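Local coordinates for single-stranded DNA-binding protein (Enterobacter phage Enc34, PDB 5ODK), which probably binds single-stranded DNA through its OB fold, consistent with a role in DNA replication of the phage, at residues S20-V25 with V148-S153; S26-S31 with L53-D58; M89-D94 with I162-L167; G141-S146 with V169-D174. All blocks are in the same frame, centred on the assembly; numbering follows the deposited sequence.

Contact 1: S20-V25 with V148-S153; sequences SGHIKV and VIRPWS. With PO4 (phosphate ion), chain D.
I23 and I149 form an antiparallel hydrogen-bonded pair, I23 N giving to I149 O and I149 N to I23 O, each at 2.9 Å. Here the packing is tight: I149 CG1, held between the backbone N and the carbonyl carbon (chi1 63°), lies 3.6 Å from I23 O and also meets I23 CB. I23 CD1 reaches P151 CD at 4.1 Å, the two side chains crossing at about a right angle, and both residues also pack on helix 61-76. On the other face, V148 touches H22 CB with CG1 and K24 CB with CG2. Strands 23-26 and 144-156 are neighbours in the curled sheet of the OB fold, and their pairing gives out where 20-22 turns away. From there the partly exposed R150 takes over. Its CD sits over the centre of the H22 ring, 4.0 Å from the centroid, a CH-pi contact. NH1 makes a bent bond (135°) to S20 O at 2.8 Å, while S20 OG and H22 ND1 share a hydrogen bond that ties the turn internally. On the outer side, R150 NH2 donates at 2.8 Å to phosphate O1, which lies at the guanidinium edge in its plane; the ion is probably from the crystallisation liquor.

Contact 2: S26-S31 with L53-D58; sequences SNVRCS and LLMPKD
V28 wedges its isopropyl group between L53 and M55, across the backbone of L54. Its CB lies 3.5 Å from L54 O. CG1, anti to the carbonyl carbon (chi1 -62°), touches M55 CG at 3.7 Å and M55 CB almost as closely. CG2 turns to the other neighbour and meets L53 CB and L53 CD2, both at 3.9 Å. The next residue supplies the polar part: R29 and L54 are an antiparallel hydrogen-bonded pair, R29 N giving to L54 O at 2.9 Å and L54 N to R29 O at 2.7 Å. L54 CB comes within 3.4 Å of R29 O. R29 runs out extended, and its NE bonds to G142 O. Just before V28 the chain turns a corner at N27; N27 and V28 both face V145, a G1 beta bulge at the corner between strands 23-26 and 28-34. The pair 28-34 and 49-56 lies inside the OB-fold sheet, strand 144-156 flanking V28 and strand 108-115 flanking L54, while M55 packs on I63, K64 and I67 of helix 61-76.

Contact 3: M89-D94 with I162-L167; sequences MLFIKD and INANLL
L90 and I162 bridge their backbones once, with CA atoms 4.9 Å apart, and the clear bond of the pairing runs from I162 N to M89 O at 3.1 Å. L90 CA also makes a C-H...O contact with I162 O. A water lies 3.0 Å from M89 O and equally far from N163 OD1, placed to donate to either; it joins the two segments there, with more acceptors in reach than it has protons. N163 ND2 bonds to Q154 OE1. The apolar part is carried by F91. Its CG occupies the position between the backbone N and the carbonyl carbon (chi1 65°), and the ring comes down beside 162-164. A164 CB sits over one face, 3.7 Å from the centroid and displaced toward CG, which it approaches to 3.6 Å, a CH-pi contact made by a single methyl group. N163 O comes obliquely to F91 CD2 at 3.5 Å, and I162 CG2 touches F91 CE2 and CD2, the two side chains being inclined to each other. The bridged residues L90 and I162 lay their side chains side by side, pointing the same way, and L90 CD2 meets I162 CB at 3.8 Å. Both L90 and F91 then pack on I71 of helix 61-76, and F91 also reaches I149 and P151 of strand 144-156. Strand 108-115 runs alongside, bonded through its backbone to F91 and K93 from one segment and to A164 from the other, while N163 and N165 pair with strand 144-156.

Contact 4: G141-S146 with V169-D174; sequences GGCWVS and VLKRKD
W144 O accepts two backbone bonds, from R172 N at 2.8 Å and K173 N at 3.2 Å, both arriving from the same face of its carbonyl plane. R172 and K173 thus share one partner: a classic beta bulge, which shifts the register by one residue. W144 N returns a nearly straight bond to K173 O (170°), and beyond the bulge S146 and L170 exchange two more, S146 N to L170 O and L170 N to S146 O. Within 169-174, K171 NZ makes a salt bridge with D174 OD1 at 2.7 Å, and K171 NZ also bonds to E138 O. K173 bends at chi3 (51°), which swings CE over one face of the W144 indole, 3.7 Å from CD1; NZ follows above the same face, 4.4 Å from the centroid of the five-membered ring, in a cation-pi contact. W144 NE1 is held by D175. The bulge turns R172 toward the partner strand, where the chain, bent at chi2 and chi3, keeps CG, CD and NE close to S146 OG, CG nearest at 3.4 Å, and NE bonds to N27 OD1; S146 OG in turn is bonded to N27 N. Toward the interior, V145 CG1 touches V169 CG1 at 3.8 Å, and V145 also rests on V28 and L53 of the neighbouring strands. C143 CB rests 3.5 Å from K173 O. Strands 144-156 and 159-173 follow each other as a long antiparallel beta hairpin in the OB-fold sheet, and the classic bulge lies near its open end.

Overall arrangement
All four contacts belong to one curled, mixed sheet. Contacts 1 and 4 share strand 144-156, contacts 3 and 4 share strand 159-173, and these two strands form the hairpin linking the three. Contact 2 is nested along the chain inside the loop closed by contact 1 and comes before contacts 3 and 4. Centres of contacts 1 and 3 are about 9 Å apart, as are those of 2 and 4; contacts 3 and 4 are about 19 Å apart, toward different ends of the hairpin. Contact 2 joins contact 1 through V25 against L53 and M55, and contact 3 through the K57-D94 salt bridge. Segments distant in sequence are thereby closed into a single OB-fold body.

Contact 1: S20-V25 with V148-S153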
loop_
_atom_site.group_PDB
_atom_site.type_symbol
_atom_site.label_atom_id
_atom_site.label_comp_id
_atom_site.label_asym_id
_atom_site.label_seq_id
_atom_site.Cartn_x
_atom_site.Cartn_y
_atom_site.Cartn_z
ATOM N N SER A 20 13.528 -8.352 -4.678
ATOM C CA SER A 20 13.986 -7.062 -4.240
ATOM C C SER A 20 13.252 -6.530 -2.991
ATOM O O SER A 20 13.520 -5.419 -2.527
ATOM C CB SER A 20 13.762 -6.100 -5.409
ATOM O OG SER A 20 12.405 -6.197 -5.839
ATOM N N GLY A 21 12.315 -7.302 -2.451
ATOM C CA GLY A 21 11.563 -6.923 -1.258
ATOM C C GLY A 21 10.270 -6.195 -1.511
ATOM O O GLY A 21 9.503 -5.939 -0.593
ATOM N N HIS A 22 10.011 -5.823 -2.777
ATOM C CA HIS A 22 8.714 -5.296 -3.133
ATOM C C HIS A 22 7.609 -6.281 -2.825
ATOM O O HIS A 22 7.858 -7.503 -2.848
ATOM C CB HIS A 22 8.668 -4.942 -4.628
ATOM C CG HIS A 22 9.593 -3.841 -5.017
ATOM N ND1 HIS A 22 10.923 -4.050 -5.258
ATOM C CD2 HIS A 22 9.364 -2.518 -5.243
ATOM C CE1 HIS A 22 11.481 -2.909 -5.634
ATOM N NE2 HIS A 22 10.558 -1.955 -5.596
ATOM N N ILE A 23 6.441 -5.746 -2.524
ATOM C CA ILE A 23 5.273 -6.533 -2.193
ATOM C C ILE A 23 4.119 -6.026 -3.045
ATOM O O ILE A 23 3.765 -4.837 -2.971
ATOM C CB ILE A 23 4.908 -6.393 -0.693
ATOM C CG1 ILE A 23 6.118 -6.718 0.184
ATOM C CG2 ILE A 23 3.711 -7.280 -0.355
ATOM C CD1 ILE A 23 5.920 -6.328 1.629
ATOM N N LYS A 24 3.483 -6.920 -3.795
ATOM C CA LYS A 24 2.218 -6.609 -4.475
ATOM C C LYS A 24 1.069 -7.086 -3.600
ATOM O O LYS A 24 1.065 -8.252 -3.202
ATOM C CB LYS A 24 2.124 -7.262 -5.859
ATOM C CG LYS A 24 0.851 -6.918 -6.622
ATOM C CD LYS A 24 0.855 -7.561 -8.001
ATOM C CE LYS A 24 -0.390 -7.271 -8.791
ATOM N NZ LYS A 24 -0.256 -7.886 -10.152
ATOM N N VAL A 25 0.151 -6.188 -3.269
ATOM C CA VAL A 25 -1.118 -6.512 -2.638
ATOM C C VAL A 25 -2.185 -6.355 -3.691
ATOM O O VAL A 25 -2.333 -5.281 -4.289
ATOM C CB VAL A 25 -1.416 -5.719 -1.369
ATOM C CG1 VAL A 25 -0.429 -6.105 -0.276
ATOM C CG2 VAL A 25 -1.516 -4.233 -1.579
ATOM N N VAL A 148 1.816 -2.090 -5.697
ATOM C CA VAL A 148 3.151 -2.492 -5.270
ATOM C C VAL A 148 3.703 -1.461 -4.308
ATOM O O VAL A 148 3.723 -0.250 -4.602
ATOM C CB VAL A 148 4.114 -2.737 -6.451
ATOM C CG1 VAL A 148 5.479 -3.145 -5.932
ATOM C CG2 VAL A 148 3.567 -3.795 -7.377
ATOM N N ILE A 149 4.135 -1.985 -3.156
ATOM C CA ILE A 149 4.689 -1.197 -2.079
ATOM C C ILE A 149 6.026 -1.795 -1.644
ATOM O O ILE A 149 6.366 -2.926 -2.032
ATOM C CB ILE A 149 3.710 -1.119 -0.868
ATOM C CG1 ILE A 149 3.467 -2.510 -0.252
ATOM C CG2 ILE A 149 2.391 -0.482 -1.286
ATOM C CD1 ILE A 149 2.694 -2.477 1.040
ATOM N N ARG A 150 6.781 -1.058 -0.852
ATOM C CA ARG A 150 7.957 -1.666 -0.219
ATOM C C ARG A 150 8.208 -0.960 1.099
ATOM O O ARG A 150 8.204 0.262 1.153
ATOM C CB ARG A 150 9.202 -1.596 -1.088
ATOM C CG ARG A 150 10.257 -2.566 -0.554
ATOM C CD ARG A 150 11.407 -2.780 -1.501
ATOM N NE ARG A 150 12.267 -1.600 -1.579
ATOM C CZ ARG A 150 13.429 -1.572 -2.236
ATOM N NH1 ARG A 150 13.837 -2.627 -2.967
ATOM N NH2 ARG A 150 14.174 -0.488 -2.186
ATOM N N PRO A 151 8.450 -1.731 2.172
ATOM C CA PRO A 151 8.694 -1.076 3.468
ATOM C C PRO A 151 10.017 -0.299 3.502
ATOM O O PRO A 151 10.955 -0.561 2.730
ATOM C CB PRO A 151 8.822 -2.268 4.414
ATOM C CG PRO A 151 8.103 -3.387 3.753
ATOM C CD PRO A 151 8.466 -3.207 2.299
ATOM N N TRP A 152 10.081 0.654 4.419
ATOM C CA TRP A 152 11.316 1.349 4.781
ATOM C C TRP A 152 11.210 1.779 6.240
ATOM O O TRP A 152 10.123 1.925 6.774
ATOM C CB TRP A 152 11.619 2.530 3.854
ATOM C CG TRP A 152 10.645 3.633 3.811
ATOM C CD1 TRP A 152 9.483 3.677 3.078
ATOM C CD2 TRP A 152 10.770 4.896 4.452
ATOM N NE1 TRP A 152 8.859 4.873 3.248
ATOM C CE2 TRP A 152 9.639 5.671 4.053
ATOM C CE3 TRP A 152 11.739 5.482 5.277
ATOM C CZ2 TRP A 152 9.446 6.985 4.483
ATOM C CZ3 TRP A 152 11.549 6.821 5.685
ATOM C CH2 TRP A 152 10.398 7.548 5.292
ATOM N N SER A 153 12.366 1.971 6.852
ATOM C CA SER A 153 12.438 2.291 8.258
ATOM C C SER A 153 12.795 3.754 8.466
ATOM O O SER A 153 13.601 4.333 7.729
ATOM C CB SER A 153 13.434 1.371 8.966
ATOM O OG SER A 153 14.690 1.420 8.336
HETATM P P PO4 D . 14.782 2.078 0.732
HETATM O O1 PO4 D . 13.885 1.647 -0.323
HETATM O O2 PO4 D . 16.173 1.717 0.198
HETATM O O3 PO4 D . 14.685 3.572 1.093
HETATM O O4 PO4 D . 14.583 1.265 2.025
#

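Contact 2: S26-S31 with L53-D58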
loop_
_atom_site.group_PDB
_atom_site.type_symbol
_atom_site.label_atom_id
_atom_site.label_comp_id
_atom_site.label_asym_id
_atom_site.label_seq_id
_atom_site.Cartn_x
_atom_site.Cartn_y
_atom_site.Cartn_z
ATOM N N SER A 26 -2.889 -7.442 -3.984
ATOM C CA SER A 26 -3.829 -7.478 -5.099
ATOM C C SER A 26 -5.252 -7.447 -4.612
ATOM O O SER A 26 -5.576 -8.073 -3.588
ATOM C CB SER A 26 -3.590 -8.681 -5.980
ATOM O OG SER A 26 -2.240 -8.722 -6.427
ATOM N N ASN A 27 -6.117 -6.752 -5.350
ATOM C CA ASN A 27 -7.551 -6.766 -5.081
ATOM C C ASN A 27 -7.877 -6.259 -3.682
ATOM O O ASN A 27 -8.403 -6.972 -2.815
ATOM C CB ASN A 27 -8.091 -8.160 -5.367
ATOM C CG ASN A 27 -7.735 -8.628 -6.757
ATOM O OD1 ASN A 27 -8.021 -7.901 -7.742
ATOM N ND2 ASN A 27 -7.058 -9.778 -6.861
ATOM N N VAL A 28 -7.550 -4.992 -3.503
ATOM C CA VAL A 28 -7.782 -4.255 -2.253
ATOM C C VAL A 28 -8.590 -3.007 -2.589
ATOM O O VAL A 28 -8.547 -2.533 -3.740
ATOM C CB VAL A 28 -6.476 -3.920 -1.535
ATOM C CG1 VAL A 28 -5.762 -5.206 -1.155
ATOM C CG2 VAL A 28 -5.585 -3.017 -2.377
ATOM N N ARG A 29 -9.318 -2.474 -1.613
ATOM C CA ARG A 29 -10.127 -1.298 -1.891
ATOM C C ARG A 29 -9.350 -0.062 -1.498
ATOM O O ARG A 29 -8.753 0.007 -0.444
ATOM C CB ARG A 29 -11.472 -1.384 -1.151
ATOM C CG ARG A 29 -12.589 -0.541 -1.713
ATOM C CD ARG A 29 -13.928 -0.933 -1.108
ATOM N NE ARG A 29 -14.971 -0.129 -1.688
ATOM C CZ ARG A 29 -16.198 -0.070 -1.236
ATOM N NH1 ARG A 29 -16.572 -0.787 -0.183
ATOM N NH2 ARG A 29 -17.058 0.728 -1.830
ATOM N N CYS A 30 -9.341 0.945 -2.347
ATOM C CA CYS A 30 -8.586 2.106 -1.982
ATOM C C CYS A 30 -9.413 3.187 -1.318
ATOM O O CYS A 30 -10.635 3.273 -1.460
ATOM C CB CYS A 30 -7.810 2.694 -3.129
ATOM S SG CYS A 30 -8.729 3.750 -4.183
ATOM N N SER A 31 -8.682 4.031 -0.605
ATOM C CA SER A 31 -9.236 5.114 0.162
ATOM C C SER A 31 -8.226 6.283 0.110
ATOM O O SER A 31 -7.020 6.083 0.038
ATOM C CB SER A 31 -9.418 4.548 1.563
ATOM O OG SER A 31 -9.838 5.513 2.451
ATOM N N LEU A 53 -4.986 1.514 1.530
ATOM C CA LEU A 53 -5.451 0.254 0.937
ATOM C C LEU A 53 -6.178 -0.522 2.004
ATOM O O LEU A 53 -5.639 -0.738 3.102
ATOM C CB LEU A 53 -4.288 -0.536 0.380
ATOM C CG LEU A 53 -3.391 0.210 -0.605
ATOM C CD1 LEU A 53 -2.169 -0.618 -0.929
ATOM C CD2 LEU A 53 -4.100 0.599 -1.902
ATOM N N LEU A 54 -7.417 -0.920 1.720
ATOM C CA LEU A 54 -8.224 -1.698 2.616
ATOM C C LEU A 54 -8.197 -3.121 2.116
ATOM O O LEU A 54 -8.729 -3.444 1.039
ATOM C CB LEU A 54 -9.629 -1.136 2.627
ATOM C CG LEU A 54 -9.733 0.320 3.027
ATOM C CD1 LEU A 54 -11.163 0.782 2.903
ATOM C CD2 LEU A 54 -9.195 0.587 4.431
ATOM N N MET A 55 -7.527 -3.995 2.872
ATOM C CA MET A 55 -7.233 -5.331 2.400
ATOM C C MET A 55 -8.108 -6.336 3.165
ATOM O O MET A 55 -7.910 -6.541 4.364
ATOM C CB MET A 55 -5.740 -5.591 2.593
ATOM C CG MET A 55 -5.292 -6.915 2.087
ATOM S SD MET A 55 -3.496 -7.005 1.981
ATOM C CE MET A 55 -3.065 -7.261 3.684
ATOM N N PRO A 56 -9.100 -6.978 2.497
ATOM C CA PRO A 56 -9.983 -7.922 3.219
ATOM C C PRO A 56 -9.217 -9.049 3.892
ATOM O O PRO A 56 -8.448 -9.779 3.264
ATOM C CB PRO A 56 -10.909 -8.425 2.131
ATOM C CG PRO A 56 -11.000 -7.275 1.167
ATOM C CD PRO A 56 -9.605 -6.695 1.141
ATOM N N LYS A 57 -9.424 -9.172 5.194
ATOM C CA LYS A 57 -8.676 -10.170 5.970
ATOM C C LYS A 57 -8.904 -11.591 5.483
ATOM O O LYS A 57 -7.963 -12.384 5.439
ATOM C CB LYS A 57 -9.062 -10.093 7.441
ATOM C CG LYS A 57 -8.662 -8.809 8.146
ATOM C CD LYS A 57 -9.062 -8.841 9.603
ATOM C CE LYS A 57 -8.556 -7.654 10.407
ATOM N NZ LYS A 57 -9.071 -7.730 11.796
ATOM N N ASP A 58 -10.146 -11.912 5.121
ATOM C CA ASP A 58 -10.520 -13.287 4.815
ATOM C C ASP A 58 -9.910 -13.798 3.539
ATOM O O ASP A 58 -9.796 -14.983 3.391
ATOM C CB ASP A 58 -12.043 -13.498 4.862
ATOM C CG ASP A 58 -12.828 -12.732 3.803
ATOM O OD1 ASP A 58 -12.314 -11.819 3.125
ATOM O OD2 ASP A 58 -14.032 -13.064 3.678
#

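Contact 3: M89-D94 with I162-L167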
loop_
_atom_site.group_PDB
_atom_site.type_symbol
_atom_site.label_atom_id
_atom_site.label_comp_id
_atom_site.label_asym_id
_atom_site.label_seq_id
_atom_site.Cartn_x
_atom_site.Cartn_y
_atom_site.Cartn_z
ATOM N N MET A 89 3.070 2.261 15.099
ATOM C CA MET A 89 3.952 3.010 14.233
ATOM C C MET A 89 4.316 2.227 12.973
ATOM O O MET A 89 5.258 2.580 12.276
ATOM C CB MET A 89 5.189 3.421 15.049
ATOM C CG MET A 89 4.830 4.336 16.216
ATOM S SD MET A 89 4.250 5.944 15.637
ATOM C CE MET A 89 5.790 6.861 15.659
ATOM N N LEU A 90 3.499 1.231 12.648
ATOM C CA LEU A 90 3.633 0.487 11.393
ATOM C C LEU A 90 2.643 1.002 10.344
ATOM O O LEU A 90 1.577 1.510 10.671
ATOM C CB LEU A 90 3.368 -1.020 11.627
ATOM C CG LEU A 90 4.225 -1.718 12.654
ATOM C CD1 LEU A 90 3.759 -3.166 12.819
ATOM C CD2 LEU A 90 5.694 -1.611 12.317
ATOM N N PHE A 91 2.983 0.744 9.087
ATOM C CA PHE A 91 2.116 1.167 7.974
ATOM C C PHE A 91 0.853 0.325 7.830
ATOM O O PHE A 91 0.007 0.657 6.998
ATOM C CB PHE A 91 2.888 1.164 6.641
ATOM C CG PHE A 91 3.354 -0.194 6.161
ATOM C CD1 PHE A 91 2.503 -1.028 5.485
ATOM C CD2 PHE A 91 4.669 -0.610 6.358
ATOM C CE1 PHE A 91 2.925 -2.255 5.015
ATOM C CE2 PHE A 91 5.103 -1.830 5.885
ATOM C CZ PHE A 91 4.230 -2.645 5.183
ATOM N N ILE A 92 0.762 -0.797 8.559
ATOM C CA ILE A 92 -0.395 -1.694 8.466
ATOM C C ILE A 92 -1.051 -1.734 9.838
ATOM O O ILE A 92 -0.372 -1.909 10.842
ATOM C CB ILE A 92 -0.027 -3.079 7.941
ATOM C CG1 ILE A 92 -1.274 -3.970 7.786
ATOM C CG2 ILE A 92 1.054 -3.763 8.781
ATOM C CD1 ILE A 92 -1.047 -5.232 6.962
ATOM N N LYS A 93 -2.364 -1.564 9.865
ATOM C CA LYS A 93 -3.150 -1.509 11.075
ATOM C C LYS A 93 -4.395 -2.382 10.951
ATOM O O LYS A 93 -4.778 -2.807 9.851
ATOM C CB LYS A 93 -3.530 -0.037 11.406
ATOM C CG LYS A 93 -2.313 0.785 11.821
ATOM C CD LYS A 93 -2.530 2.247 12.208
ATOM C CE LYS A 93 -1.252 2.800 12.841
ATOM N NZ LYS A 93 -1.428 4.218 13.194
ATOM N N ASP A 94 -4.999 -2.705 12.089
ATOM C CA ASP A 94 -6.151 -3.595 12.149
ATOM C C ASP A 94 -7.447 -2.776 12.061
ATOM O O ASP A 94 -7.781 -2.021 12.979
ATOM C CB ASP A 94 -6.074 -4.385 13.457
ATOM C CG ASP A 94 -7.165 -5.421 13.593
ATOM O OD1 ASP A 94 -8.196 -5.355 12.907
ATOM O OD2 ASP A 94 -7.002 -6.272 14.470
ATOM N N ILE A 162 7.907 1.956 10.791
ATOM C CA ILE A 162 8.103 1.241 9.534
ATOM C C ILE A 162 6.999 1.751 8.602
ATOM O O ILE A 162 5.814 1.582 8.862
ATOM C CB ILE A 162 8.036 -0.293 9.644
ATOM C CG1 ILE A 162 9.052 -0.824 10.699
ATOM C CG2 ILE A 162 8.280 -0.933 8.289
ATOM C CD1 ILE A 162 10.508 -0.541 10.387
ATOM N N ASN A 163 7.434 2.392 7.529
ATOM C CA ASN A 163 6.575 3.015 6.538
ATOM C C ASN A 163 6.557 2.153 5.294
ATOM O O ASN A 163 7.344 1.209 5.147
ATOM C CB ASN A 163 7.138 4.398 6.201
ATOM C CG ASN A 163 7.139 5.336 7.351
ATOM O OD1 ASN A 163 6.216 5.337 8.153
ATOM N ND2 ASN A 163 8.238 6.084 7.486
ATOM N N ALA A 164 5.683 2.504 4.340
ATOM C CA ALA A 164 5.614 1.813 3.054
ATOM C C ALA A 164 5.723 2.836 1.904
ATOM O O ALA A 164 4.937 3.795 1.848
ATOM C CB ALA A 164 4.330 1.033 2.915
ATOM N N ASN A 165 6.686 2.619 1.036
ATOM C CA ASN A 165 6.756 3.345 -0.230
ATOM C C ASN A 165 5.653 2.842 -1.141
ATOM O O ASN A 165 5.425 1.651 -1.268
ATOM C CB ASN A 165 8.100 3.127 -0.927
ATOM C CG ASN A 165 9.205 3.980 -0.370
ATOM O OD1 ASN A 165 8.979 5.161 -0.129
ATOM N ND2 ASN A 165 10.384 3.382 -0.156
ATOM N N LEU A 166 5.010 3.793 -1.813
ATOM C CA LEU A 166 3.977 3.535 -2.812
ATOM C C LEU A 166 4.603 3.588 -4.178
ATOM O O LEU A 166 5.021 4.662 -4.609
ATOM C CB LEU A 166 2.874 4.568 -2.692
ATOM C CG LEU A 166 1.717 4.425 -3.669
ATOM C CD1 LEU A 166 1.033 3.096 -3.518
ATOM C CD2 LEU A 166 0.735 5.564 -3.486
ATOM N N LEU A 167 4.662 2.453 -4.885
ATOM C CA LEU A 167 5.425 2.372 -6.139
ATOM C C LEU A 167 4.559 2.179 -7.372
ATOM O O LEU A 167 4.935 2.675 -8.451
ATOM C CB LEU A 167 6.503 1.313 -6.031
ATOM C CG LEU A 167 7.448 1.714 -4.901
ATOM C CD1 LEU A 167 8.085 0.574 -4.200
ATOM C CD2 LEU A 167 8.385 2.804 -5.232
HETATM O O HOH W 1 4.144 4.025 9.887
#

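Contact 4: G141-S146 with V169-D174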
loop_
_atom_site.group_PDB
_atom_site.type_symbol
_atom_site.label_atom_id
_atom_site.label_comp_id
_atom_site.label_asym_id
_atom_site.label_seq_id
_atom_site.Cartn_x
_atom_site.Cartn_y
_atom_site.Cartn_z
ATOM N N GLY A 141 -11.574 7.010 -4.329
ATOM C CA GLY A 141 -11.742 6.280 -3.082
ATOM C C GLY A 141 -12.983 5.421 -3.184
ATOM O O GLY A 141 -14.069 5.921 -3.518
ATOM N N GLY A 142 -12.830 4.128 -2.904
ATOM C CA GLY A 142 -13.911 3.175 -3.025
ATOM C C GLY A 142 -13.736 2.171 -4.147
ATOM O O GLY A 142 -14.371 1.130 -4.130
ATOM N N CYS A 143 -12.927 2.494 -5.156
ATOM C CA CYS A 143 -12.614 1.526 -6.184
ATOM C C CYS A 143 -11.634 0.467 -5.680
ATOM O O CYS A 143 -11.014 0.648 -4.625
ATOM C CB CYS A 143 -12.167 2.168 -7.504
ATOM S SG CYS A 143 -10.443 2.670 -7.524
ATOM N N TRP A 144 -11.487 -0.607 -6.450
ATOM C CA TRP A 144 -10.534 -1.673 -6.126
ATOM C C TRP A 144 -9.324 -1.561 -7.018
ATOM O O TRP A 144 -9.424 -1.249 -8.219
ATOM C CB TRP A 144 -11.187 -3.033 -6.302
ATOM C CG TRP A 144 -12.316 -3.233 -5.336
ATOM C CD1 TRP A 144 -13.572 -2.719 -5.410
ATOM C CD2 TRP A 144 -12.289 -4.008 -4.116
ATOM N NE1 TRP A 144 -14.315 -3.089 -4.324
ATOM C CE2 TRP A 144 -13.540 -3.863 -3.498
ATOM C CE3 TRP A 144 -11.304 -4.767 -3.479
ATOM C CZ2 TRP A 144 -13.858 -4.484 -2.279
ATOM C CZ3 TRP A 144 -11.598 -5.370 -2.259
ATOM C CH2 TRP A 144 -12.871 -5.225 -1.674
ATOM N N VAL A 145 -8.170 -1.846 -6.440
ATOM C CA VAL A 145 -6.856 -1.722 -7.056
ATOM C C VAL A 145 -5.970 -2.889 -6.683
ATOM O O VAL A 145 -6.291 -3.669 -5.776
ATOM C CB VAL A 145 -6.153 -0.396 -6.626
ATOM C CG1 VAL A 145 -7.023 0.799 -7.001
ATOM C CG2 VAL A 145 -5.813 -0.377 -5.145
ATOM N N SER A 146 -4.831 -2.973 -7.340
ATOM C CA SER A 146 -3.689 -3.735 -6.880
ATOM C C SER A 146 -2.527 -2.788 -6.799
ATOM O O SER A 146 -2.429 -1.851 -7.584
ATOM C CB SER A 146 -3.385 -4.909 -7.802
ATOM O OG SER A 146 -4.482 -5.774 -7.811
ATOM N N VAL A 169 0.074 1.680 -8.614
ATOM C CA VAL A 169 -1.330 1.416 -8.369
ATOM C C VAL A 169 -1.965 1.062 -9.701
ATOM O O VAL A 169 -1.814 1.824 -10.658
ATOM C CB VAL A 169 -2.054 2.601 -7.753
ATOM C CG1 VAL A 169 -3.508 2.268 -7.475
ATOM C CG2 VAL A 169 -1.358 3.035 -6.467
ATOM N N LEU A 170 -2.678 -0.045 -9.755
ATOM C CA LEU A 170 -3.385 -0.574 -10.928
ATOM C C LEU A 170 -4.866 -0.635 -10.607
ATOM O O LEU A 170 -5.262 -1.295 -9.655
ATOM C CB LEU A 170 -2.892 -1.984 -11.261
ATOM C CG LEU A 170 -3.715 -2.838 -12.228
ATOM C CD1 LEU A 170 -3.777 -2.233 -13.618
ATOM C CD2 LEU A 170 -3.231 -4.278 -12.283
ATOM N N LYS A 171 -5.698 0.027 -11.418
ATOM C CA LYS A 171 -7.125 -0.078 -11.252
ATOM C C LYS A 171 -7.596 -1.489 -11.611
ATOM O O LYS A 171 -7.207 -2.023 -12.640
ATOM C CB LYS A 171 -7.858 0.938 -12.103
ATOM C CG LYS A 171 -9.345 0.870 -11.852
ATOM C CD LYS A 171 -10.062 2.091 -12.008
ATOM C CE LYS A 171 -11.519 1.939 -11.619
ATOM N NZ LYS A 171 -12.158 3.008 -12.382
ATOM N N ARG A 172 -8.419 -2.072 -10.739
ATOM C CA ARG A 172 -8.970 -3.398 -10.931
ATOM C C ARG A 172 -10.470 -3.445 -11.147
ATOM O O ARG A 172 -10.922 -4.207 -12.002
ATOM C CB ARG A 172 -8.616 -4.281 -9.736
ATOM C CG ARG A 172 -7.149 -4.625 -9.613
ATOM C CD ARG A 172 -6.669 -5.609 -10.642
ATOM N NE ARG A 172 -7.220 -6.925 -10.341
ATOM C CZ ARG A 172 -7.276 -7.942 -11.175
ATOM N NH1 ARG A 172 -6.818 -7.835 -12.426
ATOM N NH2 ARG A 172 -7.804 -9.070 -10.736
ATOM N N LYS A 173 -11.248 -2.724 -10.350
ATOM C CA LYS A 173 -12.709 -2.795 -10.441
ATOM C C LYS A 173 -13.339 -1.530 -9.915
ATOM O O LYS A 173 -12.822 -0.933 -8.984
ATOM C CB LYS A 173 -13.222 -3.962 -9.592
ATOM C CG LYS A 173 -14.612 -4.474 -9.922
ATOM C CD LYS A 173 -14.970 -5.710 -9.096
ATOM C CE LYS A 173 -14.738 -5.492 -7.602
ATOM N NZ LYS A 173 -15.586 -6.317 -6.707
ATOM N N ASP A 174 -14.450 -1.116 -10.526
ATOM C CA ASP A 174 -15.247 -0.044 -9.980
ATOM C C ASP A 174 -16.111 -0.553 -8.828
ATOM O O ASP A 174 -16.487 -1.728 -8.780
ATOM C CB ASP A 174 -16.119 0.567 -11.073
ATOM C CG ASP A 174 -15.297 1.407 -12.051
ATOM O OD1 ASP A 174 -14.676 2.393 -11.582
ATOM O OD2 ASP A 174 -15.257 1.044 -13.249
#